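PDB 5KLP: Orf34 from Pseudomonas syringae pv. syringae, which transfers acetyl groups from acetyl-CoA to serine, threonine and lysine residues of proteins, host tubulin among its targets, with inositol hexakisphosphate as cofactor. Local coordinates for residues Leu49-Gly54 and Gly327-Glu332; Gly39-Tyr44 and Arg335-Ala340. The protein carries 10 engineered substitutions. All blocks are in the same frame, centred on the assembly; numbering follows the deposited sequence.

Interaction 1 of 2, residues Leu49-Gly54 and Gly327-Glu332; sequences LDRASG and GFRLQE. With IHP (inositol hexakisphosphate), chain D.
Two arginines meet across this contact: NE of Arg51 lies 3.0 Å from NH2 of Arg329, donor to donor, with the guanidinium planes 86° apart. Asp326 OD1 forms salt bridges with both nitrogens, which probably offsets their like charges. The contact joins two nearly antiparallel helices of the YopJ-family acetyltransferase, 40-53 and 324-340, whose short segments run at 153° with axes 9.7 Å apart. Arg51 is extended from CG to NE, whereas Arg329 is bent at chi3, and the two side chains cross at about a right angle. Asp188, next to the catalytic Cys189, forms salt bridges with both arginines, which ties this pair of helices to the start of helix 189-202. Beside the charged cluster the interface is apolar. Leu330 spreads its two methyls over the opposing helix: CD1 sits 3.6 Å from CB of Ala52, and CD2 packs 4.1 Å from CD2 of Leu49. Ile27 and Leu30 of helix 21-36 also touch Leu330. Helix 324-340 turns Phe328 and Gln331 to the inositol hexakisphosphate. NE2 of Gln331 donates to phosphate oxygen O42 (3.0 Å) and, in its amide plane, to OE2 of Glu332 at 171°.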
loop_
_atom_site.group_PDB
_atom_site.type_symbol
_atom_site.label_atom_id
_atom_site.label_comp_id
_atom_site.label_asym_id
_atom_site.label_seq_id
_atom_site.Cartn_x
_atom_site.Cartn_y
_atom_site.Cartn_z
ATOM N N LEU A 49 10.938 -14.824 8.846
ATOM C CA LEU A 49 12.292 -15.259 8.526
ATOM C C LEU A 49 12.248 -16.479 7.621
ATOM O O LEU A 49 12.933 -16.527 6.603
ATOM C CB LEU A 49 13.085 -15.567 9.802
ATOM C CG LEU A 49 13.587 -14.351 10.589
ATOM C CD1 LEU A 49 14.124 -14.779 11.946
ATOM C CD2 LEU A 49 14.668 -13.630 9.805
ATOM N N ASP A 50 11.418 -17.450 7.996
ATOM C CA ASP A 50 11.229 -18.653 7.207
ATOM C C ASP A 50 10.761 -18.311 5.798
ATOM O O ASP A 50 11.247 -18.878 4.822
ATOM C CB ASP A 50 10.211 -19.589 7.871
ATOM C CG ASP A 50 10.706 -20.159 9.190
ATOM O OD1 ASP A 50 11.926 -20.095 9.454
ATOM O OD2 ASP A 50 9.873 -20.680 9.957
ATOM N N ARG A 51 9.823 -17.374 5.693
ATOM C CA ARG A 51 9.304 -16.965 4.385
ATOM C C ARG A 51 10.379 -16.343 3.511
ATOM O O ARG A 51 10.486 -16.655 2.325
ATOM C CB ARG A 51 8.143 -15.983 4.549
ATOM C CG ARG A 51 7.558 -15.468 3.231
ATOM C CD ARG A 51 6.323 -14.636 3.515
ATOM N NE ARG A 51 5.667 -14.105 2.320
ATOM C CZ ARG A 51 4.779 -14.773 1.587
ATOM N NH1 ARG A 51 4.446 -16.018 1.904
ATOM N NH2 ARG A 51 4.230 -14.195 0.530
ATOM N N ALA A 52 11.168 -15.447 4.089
ATOM C CA ALA A 52 12.229 -14.802 3.326
ATOM C C ALA A 52 13.305 -15.828 2.963
ATOM O O ALA A 52 14.028 -15.642 1.992
ATOM C CB ALA A 52 12.837 -13.640 4.102
ATOM N N SER A 53 13.418 -16.891 3.759
ATOM C CA SER A 53 14.428 -17.929 3.533
ATOM C C SER A 53 13.984 -18.957 2.503
ATOM O O SER A 53 14.788 -19.753 2.035
ATOM C CB SER A 53 14.758 -18.658 4.835
ATOM O OG SER A 53 15.293 -17.770 5.788
ATOM N N GLY A 54 12.697 -18.947 2.176
ATOM C CA GLY A 54 12.127 -19.933 1.277
ATOM C C GLY A 54 11.553 -21.140 1.998
ATOM O O GLY A 54 11.887 -22.280 1.680
ATOM N N GLY A 327 11.413 -8.621 2.446
ATOM C CA GLY A 327 12.484 -7.890 3.098
ATOM C C GLY A 327 11.945 -6.726 3.920
ATOM O O GLY A 327 12.420 -6.460 5.024
ATOM N N PHE A 328 10.953 -6.026 3.376
ATOM C CA PHE A 328 10.320 -4.938 4.109
ATOM C C PHE A 328 9.694 -5.459 5.418
ATOM O O PHE A 328 9.781 -4.808 6.454
ATOM C CB PHE A 328 9.265 -4.234 3.237
ATOM C CG PHE A 328 8.488 -3.172 3.973
ATOM C CD1 PHE A 328 9.096 -1.982 4.351
ATOM C CD2 PHE A 328 7.168 -3.387 4.334
ATOM C CE1 PHE A 328 8.390 -1.010 5.056
ATOM C CE2 PHE A 328 6.461 -2.432 5.041
ATOM C CZ PHE A 328 7.073 -1.238 5.403
ATOM N N ARG A 329 9.083 -6.641 5.372
ATOM C CA ARG A 329 8.477 -7.211 6.576
ATOM C C ARG A 329 9.534 -7.462 7.654
ATOM O O ARG A 329 9.295 -7.171 8.816
ATOM C CB ARG A 329 7.716 -8.502 6.266
ATOM C CG ARG A 329 7.025 -9.132 7.492
ATOM C CD ARG A 329 6.005 -10.192 7.038
ATOM N NE ARG A 329 6.493 -10.792 5.813
ATOM C CZ ARG A 329 5.806 -10.930 4.687
ATOM N NH1 ARG A 329 4.535 -10.559 4.585
ATOM N NH2 ARG A 329 6.415 -11.470 3.658
ATOM N N LEU A 330 10.685 -8.005 7.260
ATOM C CA LEU A 330 11.796 -8.228 8.178
ATOM C C LEU A 330 12.247 -6.904 8.807
ATOM O O LEU A 330 12.546 -6.830 9.998
ATOM C CB LEU A 330 12.963 -8.893 7.441
ATOM C CG LEU A 330 12.630 -10.240 6.775
ATOM C CD1 LEU A 330 13.860 -10.832 6.104
ATOM C CD2 LEU A 330 12.053 -11.233 7.779
ATOM N N GLN A 331 12.307 -5.862 7.986
ATOM C CA GLN A 331 12.674 -4.530 8.446
ATOM C C GLN A 331 11.706 -4.008 9.506
ATOM O O GLN A 331 12.127 -3.437 10.522
ATOM C CB GLN A 331 12.722 -3.565 7.263
ATOM C CG GLN A 331 12.742 -2.112 7.654
ATOM C CD GLN A 331 12.608 -1.200 6.445
ATOM O OE1 GLN A 331 13.555 -1.022 5.676
ATOM N NE2 GLN A 331 11.407 -0.653 6.248
ATOM N N GLU A 332 10.410 -4.212 9.273
ATOM C CA GLU A 332 9.395 -3.719 10.199
ATOM C C GLU A 332 9.422 -4.458 11.541
ATOM O O GLU A 332 9.293 -3.847 12.593
ATOM C CB GLU A 332 8.018 -3.826 9.566
ATOM C CG GLU A 332 7.888 -2.919 8.361
ATOM C CD GLU A 332 8.330 -1.507 8.688
ATOM O OE1 GLU A 332 7.530 -0.784 9.329
ATOM O OE2 GLU A 332 9.471 -1.127 8.322
HETATM C C1 IHP D . 14.716 2.798 5.379
HETATM C C2 IHP D . 13.611 2.120 4.450
HETATM C C3 IHP D . 13.962 1.043 3.353
HETATM C C4 IHP D . 15.530 0.778 3.183
HETATM C C5 IHP D . 16.494 1.840 3.678
HETATM C C6 IHP D . 16.103 2.083 5.129
HETATM O O11 IHP D . 14.753 4.100 5.256
HETATM P P1 IHP D . 14.541 5.330 6.401
HETATM O O21 IHP D . 13.757 6.484 5.782
HETATM O O31 IHP D . 15.907 5.861 6.849
HETATM O O41 IHP D . 13.799 4.906 7.657
HETATM O O12 IHP D . 12.694 3.021 3.958
HETATM P P2 IHP D . 11.098 2.843 4.463
HETATM O O22 IHP D . 11.021 2.971 5.999
HETATM O O32 IHP D . 10.119 3.844 3.839
HETATM O O42 IHP D . 10.641 1.398 4.149
HETATM O O13 IHP D . 13.445 1.468 2.269
HETATM P P3 IHP D . 12.273 0.924 1.187
HETATM O O23 IHP D . 10.854 0.687 1.706
HETATM O O33 IHP D . 12.298 2.211 0.365
HETATM O O43 IHP D . 12.705 -0.277 0.351
HETATM O O14 IHP D . 15.844 0.439 1.924
HETATM P P4 IHP D . 16.041 -1.097 1.445
HETATM O O24 IHP D . 14.698 -1.794 1.217
HETATM O O34 IHP D . 16.896 -1.198 0.165
HETATM O O44 IHP D . 16.786 -1.908 2.522
HETATM O O15 IHP D . 16.644 2.924 2.901
HETATM P P5 IHP D . 18.085 3.289 2.064
HETATM O O25 IHP D . 19.031 2.083 2.062
HETATM O O35 IHP D . 17.787 3.652 0.584
HETATM O O45 IHP D . 18.843 4.465 2.691
HETATM O O16 IHP D . 17.080 2.716 5.777
HETATM P P6 IHP D . 17.476 2.470 7.344
HETATM O O26 IHP D . 17.320 0.994 7.706
HETATM O O36 IHP D . 18.927 2.899 7.629
HETATM O O46 IHP D . 16.575 3.296 8.269
#

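Interaction 2 of 2, residues Gly39-Tyr44 and Arg335-Ala340. Engineered in segment 335-340: Ala339 (natural residue Glu), Ala340 (natural residue Glu). With IHP (inositol hexakisphosphate), chain D.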
loop_
_atom_site.group_PDB
_atom_site.type_symbol
_atom_site.label_atom_id
_atom_site.label_comp_id
_atom_site.label_asym_id
_atom_site.label_seq_id
_atom_site.Cartn_x
_atom_site.Cartn_y
_atom_site.Cartn_z
ATOM N N GLY A 39 7.091 -14.750 22.916
ATOM C CA GLY A 39 5.669 -14.668 22.648
ATOM C C GLY A 39 5.314 -14.526 21.178
ATOM O O GLY A 39 6.141 -14.808 20.310
ATOM N N PRO A 40 4.080 -14.078 20.894
ATOM C CA PRO A 40 3.533 -13.963 19.535
ATOM C C PRO A 40 4.446 -13.232 18.553
ATOM O O PRO A 40 4.557 -13.655 17.404
ATOM C CB PRO A 40 2.215 -13.195 19.742
ATOM C CG PRO A 40 2.211 -12.745 21.170
ATOM C CD PRO A 40 3.088 -13.693 21.912
ATOM N N ILE A 41 5.090 -12.160 18.990
ATOM C CA ILE A 41 5.949 -11.414 18.082
ATOM C C ILE A 41 7.175 -12.242 17.668
ATOM O O ILE A 41 7.654 -12.112 16.548
ATOM C CB ILE A 41 6.383 -10.075 18.689
ATOM C CG1 ILE A 41 7.022 -9.203 17.608
ATOM C CG2 ILE A 41 7.310 -10.286 19.896
ATOM C CD1 ILE A 41 6.313 -7.882 17.431
ATOM N N LYS A 42 7.663 -13.103 18.560
ATOM C CA LYS A 42 8.770 -13.992 18.220
ATOM C C LYS A 42 8.340 -14.969 17.133
ATOM O O LYS A 42 9.084 -15.218 16.184
ATOM C CB LYS A 42 9.266 -14.765 19.451
ATOM N N ALA A 43 7.149 -15.540 17.290
ATOM C CA ALA A 43 6.618 -16.481 16.309
ATOM C C ALA A 43 6.436 -15.782 14.964
ATOM O O ALA A 43 6.770 -16.324 13.916
ATOM C CB ALA A 43 5.301 -17.072 16.788
ATOM N N TYR A 44 5.923 -14.560 15.015
ATOM C CA TYR A 44 5.742 -13.763 13.817
ATOM C C TYR A 44 7.076 -13.538 13.122
ATOM O O TYR A 44 7.187 -13.684 11.906
ATOM C CB TYR A 44 5.091 -12.431 14.162
ATOM C CG TYR A 44 4.856 -11.528 12.962
ATOM C CD1 TYR A 44 4.280 -12.020 11.793
ATOM C CD2 TYR A 44 5.167 -10.177 13.020
ATOM C CE1 TYR A 44 4.049 -11.185 10.701
ATOM C CE2 TYR A 44 4.931 -9.332 11.931
ATOM C CZ TYR A 44 4.376 -9.841 10.782
ATOM O OH TYR A 44 4.159 -8.989 9.707
ATOM N N ARG A 335 12.287 -3.239 13.466
ATOM C CA ARG A 335 12.001 -1.953 14.087
ATOM C C ARG A 335 11.158 -2.121 15.356
ATOM O O ARG A 335 11.388 -1.440 16.354
ATOM C CB ARG A 335 11.320 -1.031 13.089
ATOM C CG ARG A 335 12.303 -0.456 12.080
ATOM C CD ARG A 335 11.583 0.282 10.944
ATOM N NE ARG A 335 12.550 0.756 9.966
ATOM C CZ ARG A 335 12.226 1.381 8.839
ATOM N NH1 ARG A 335 10.954 1.630 8.558
ATOM N NH2 ARG A 335 13.182 1.764 8.004
ATOM N N VAL A 336 10.188 -3.030 15.320
ATOM C CA VAL A 336 9.371 -3.277 16.507
ATOM C C VAL A 336 10.210 -3.874 17.639
ATOM O O VAL A 336 10.183 -3.376 18.772
ATOM C CB VAL A 336 8.201 -4.207 16.198
ATOM C CG1 VAL A 336 7.483 -4.578 17.489
ATOM C CG2 VAL A 336 7.243 -3.520 15.244
ATOM N N LEU A 337 10.988 -4.908 17.325
ATOM C CA LEU A 337 11.758 -5.605 18.354
ATOM C C LEU A 337 12.865 -4.715 18.902
ATOM O O LEU A 337 13.250 -4.832 20.075
ATOM C CB LEU A 337 12.335 -6.919 17.816
ATOM C CG LEU A 337 11.281 -7.995 17.548
ATOM C CD1 LEU A 337 11.923 -9.268 17.001
ATOM C CD2 LEU A 337 10.471 -8.290 18.819
ATOM N N ALA A 338 13.372 -3.823 18.059
ATOM C CA ALA A 338 14.430 -2.902 18.478
ATOM C C ALA A 338 13.926 -1.997 19.608
ATOM O O ALA A 338 14.657 -1.699 20.562
ATOM C CB ALA A 338 14.918 -2.081 17.306
ATOM N N ALA A 339 12.683 -1.546 19.501
ATOM C CA ALA A 339 12.095 -0.764 20.587
ATOM C C ALA A 339 11.943 -1.619 21.850
ATOM O O ALA A 339 12.170 -1.152 22.966
ATOM C CB ALA A 339 10.748 -0.196 20.167
ATOM N N ALA A 340 11.555 -2.878 21.671
ATOM C CA ALA A 340 11.313 -3.750 22.815
ATOM C C ALA A 340 12.621 -4.187 23.481
ATOM O O ALA A 340 12.635 -4.566 24.662
ATOM C CB ALA A 340 10.499 -4.972 22.381
HETATM C C1 IHP D . 14.716 2.798 5.379
HETATM C C2 IHP D . 13.611 2.120 4.450
HETATM C C3 IHP D . 13.962 1.043 3.353
HETATM C C4 IHP D . 15.530 0.778 3.183
HETATM C C5 IHP D . 16.494 1.840 3.678
HETATM C C6 IHP D . 16.103 2.083 5.129
HETATM O O11 IHP D . 14.753 4.100 5.256
HETATM P P1 IHP D . 14.541 5.330 6.401
HETATM O O21 IHP D . 13.757 6.484 5.782
HETATM O O31 IHP D . 15.907 5.861 6.849
HETATM O O41 IHP D . 13.799 4.906 7.657
HETATM O O12 IHP D . 12.694 3.021 3.958
HETATM P P2 IHP D . 11.098 2.843 4.463
HETATM O O22 IHP D . 11.021 2.971 5.999
HETATM O O32 IHP D . 10.119 3.844 3.839
HETATM O O42 IHP D . 10.641 1.398 4.149
HETATM O O13 IHP D . 13.445 1.468 2.269
HETATM P P3 IHP D . 12.273 0.924 1.187
HETATM O O23 IHP D . 10.854 0.687 1.706
HETATM O O33 IHP D . 12.298 2.211 0.365
HETATM O O43 IHP D . 12.705 -0.277 0.351
HETATM O O14 IHP D . 15.844 0.439 1.924
HETATM P P4 IHP D . 16.041 -1.097 1.445
HETATM O O24 IHP D . 14.698 -1.794 1.217
HETATM O O34 IHP D . 16.896 -1.198 0.165
HETATM O O44 IHP D . 16.786 -1.908 2.522
HETATM O O15 IHP D . 16.644 2.924 2.901
HETATM P P5 IHP D . 18.085 3.289 2.064
HETATM O O25 IHP D . 19.031 2.083 2.062
HETATM O O35 IHP D . 17.787 3.652 0.584
HETATM O O45 IHP D . 18.843 4.465 2.691
HETATM O O16 IHP D . 17.080 2.716 5.777
HETATM P P6 IHP D . 17.476 2.470 7.344
HETATM O O26 IHP D . 17.320 0.994 7.706
HETATM O O36 IHP D . 18.927 2.899 7.629
HETATM O O46 IHP D . 16.575 3.296 8.269
#
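Ile41 reaches from the first turn of helix 40-53 to the last turns of helix 324-340, meeting Val336 and Leu337. Its CB leaves the backbone toward the opposing helix and forks at once. The CG2 branch, which sits on the side of CB flanked by both the backbone N and the carbonyl carbon, lies 3.9 Å from CD2 of Leu337. CG1 takes the other direction, anti to the backbone N (chi1 -168°), and rests against the same methyl, 3.8 Å from Leu337 CD2. One leucine methyl is thus straddled by both branches of the isoleucine, and the two side chains lie alongside each other, pointing opposite ways. At the tip, Ile41 CD1 meets Val336 CG1 at 3.5 Å. No hydrogen bond joins the two segments, and the apolar contact is small, 130 Å² of buried surface counting both sides.

Helices 21-36, 40-53, 61-79 and 324-340 pack together beside the inositol hexakisphosphate pocket of this YopJ-family acetyltransferase. Helix 61-79 adds Met72 and Ile75 against Val336, while Tyr33 of helix 21-36 touches Leu337.

Arg335, one residue before Val336, extends away from Ile41 to the cofactor. Its chain is straight from CG to NE, which carries the guanidinium to a phosphate whose oxygen O22 lies at its edge, near its plane. NH1 donates to O22 at 2.9 Å with an angle of 157°; NH2 donates to the same oxygen at 3.2 Å, more bent at 139°. Glu76 and Glu332 both form salt bridges with NH1, which probably steadies the guanidinium against the phosphate. Further along the helix, Ala339 and Ala340 are engineered, both glutamate in the natural sequence.

In the fold
Both contacts pair helix 40-53 with helix 324-340, their centres 13 Å apart. Because the helices run nearly antiparallel, interaction 1 joins the end of the first to the early part of the second, and interaction 2 the start of the first to the end of the second. Interaction 1 is the more buried and mixes leucine packing with a charged cluster near the catalytic cysteine; interaction 2, farther from the chain's centre and only partly buried, is purely apolar across the helices. Tyr44 bridges the two, its OH 3.5 Å from CD of Arg329. In each, helix 324-340 also supplies a group that binds the cofactor, a neutral amide in 327-332 and a guanidinium in 335-340.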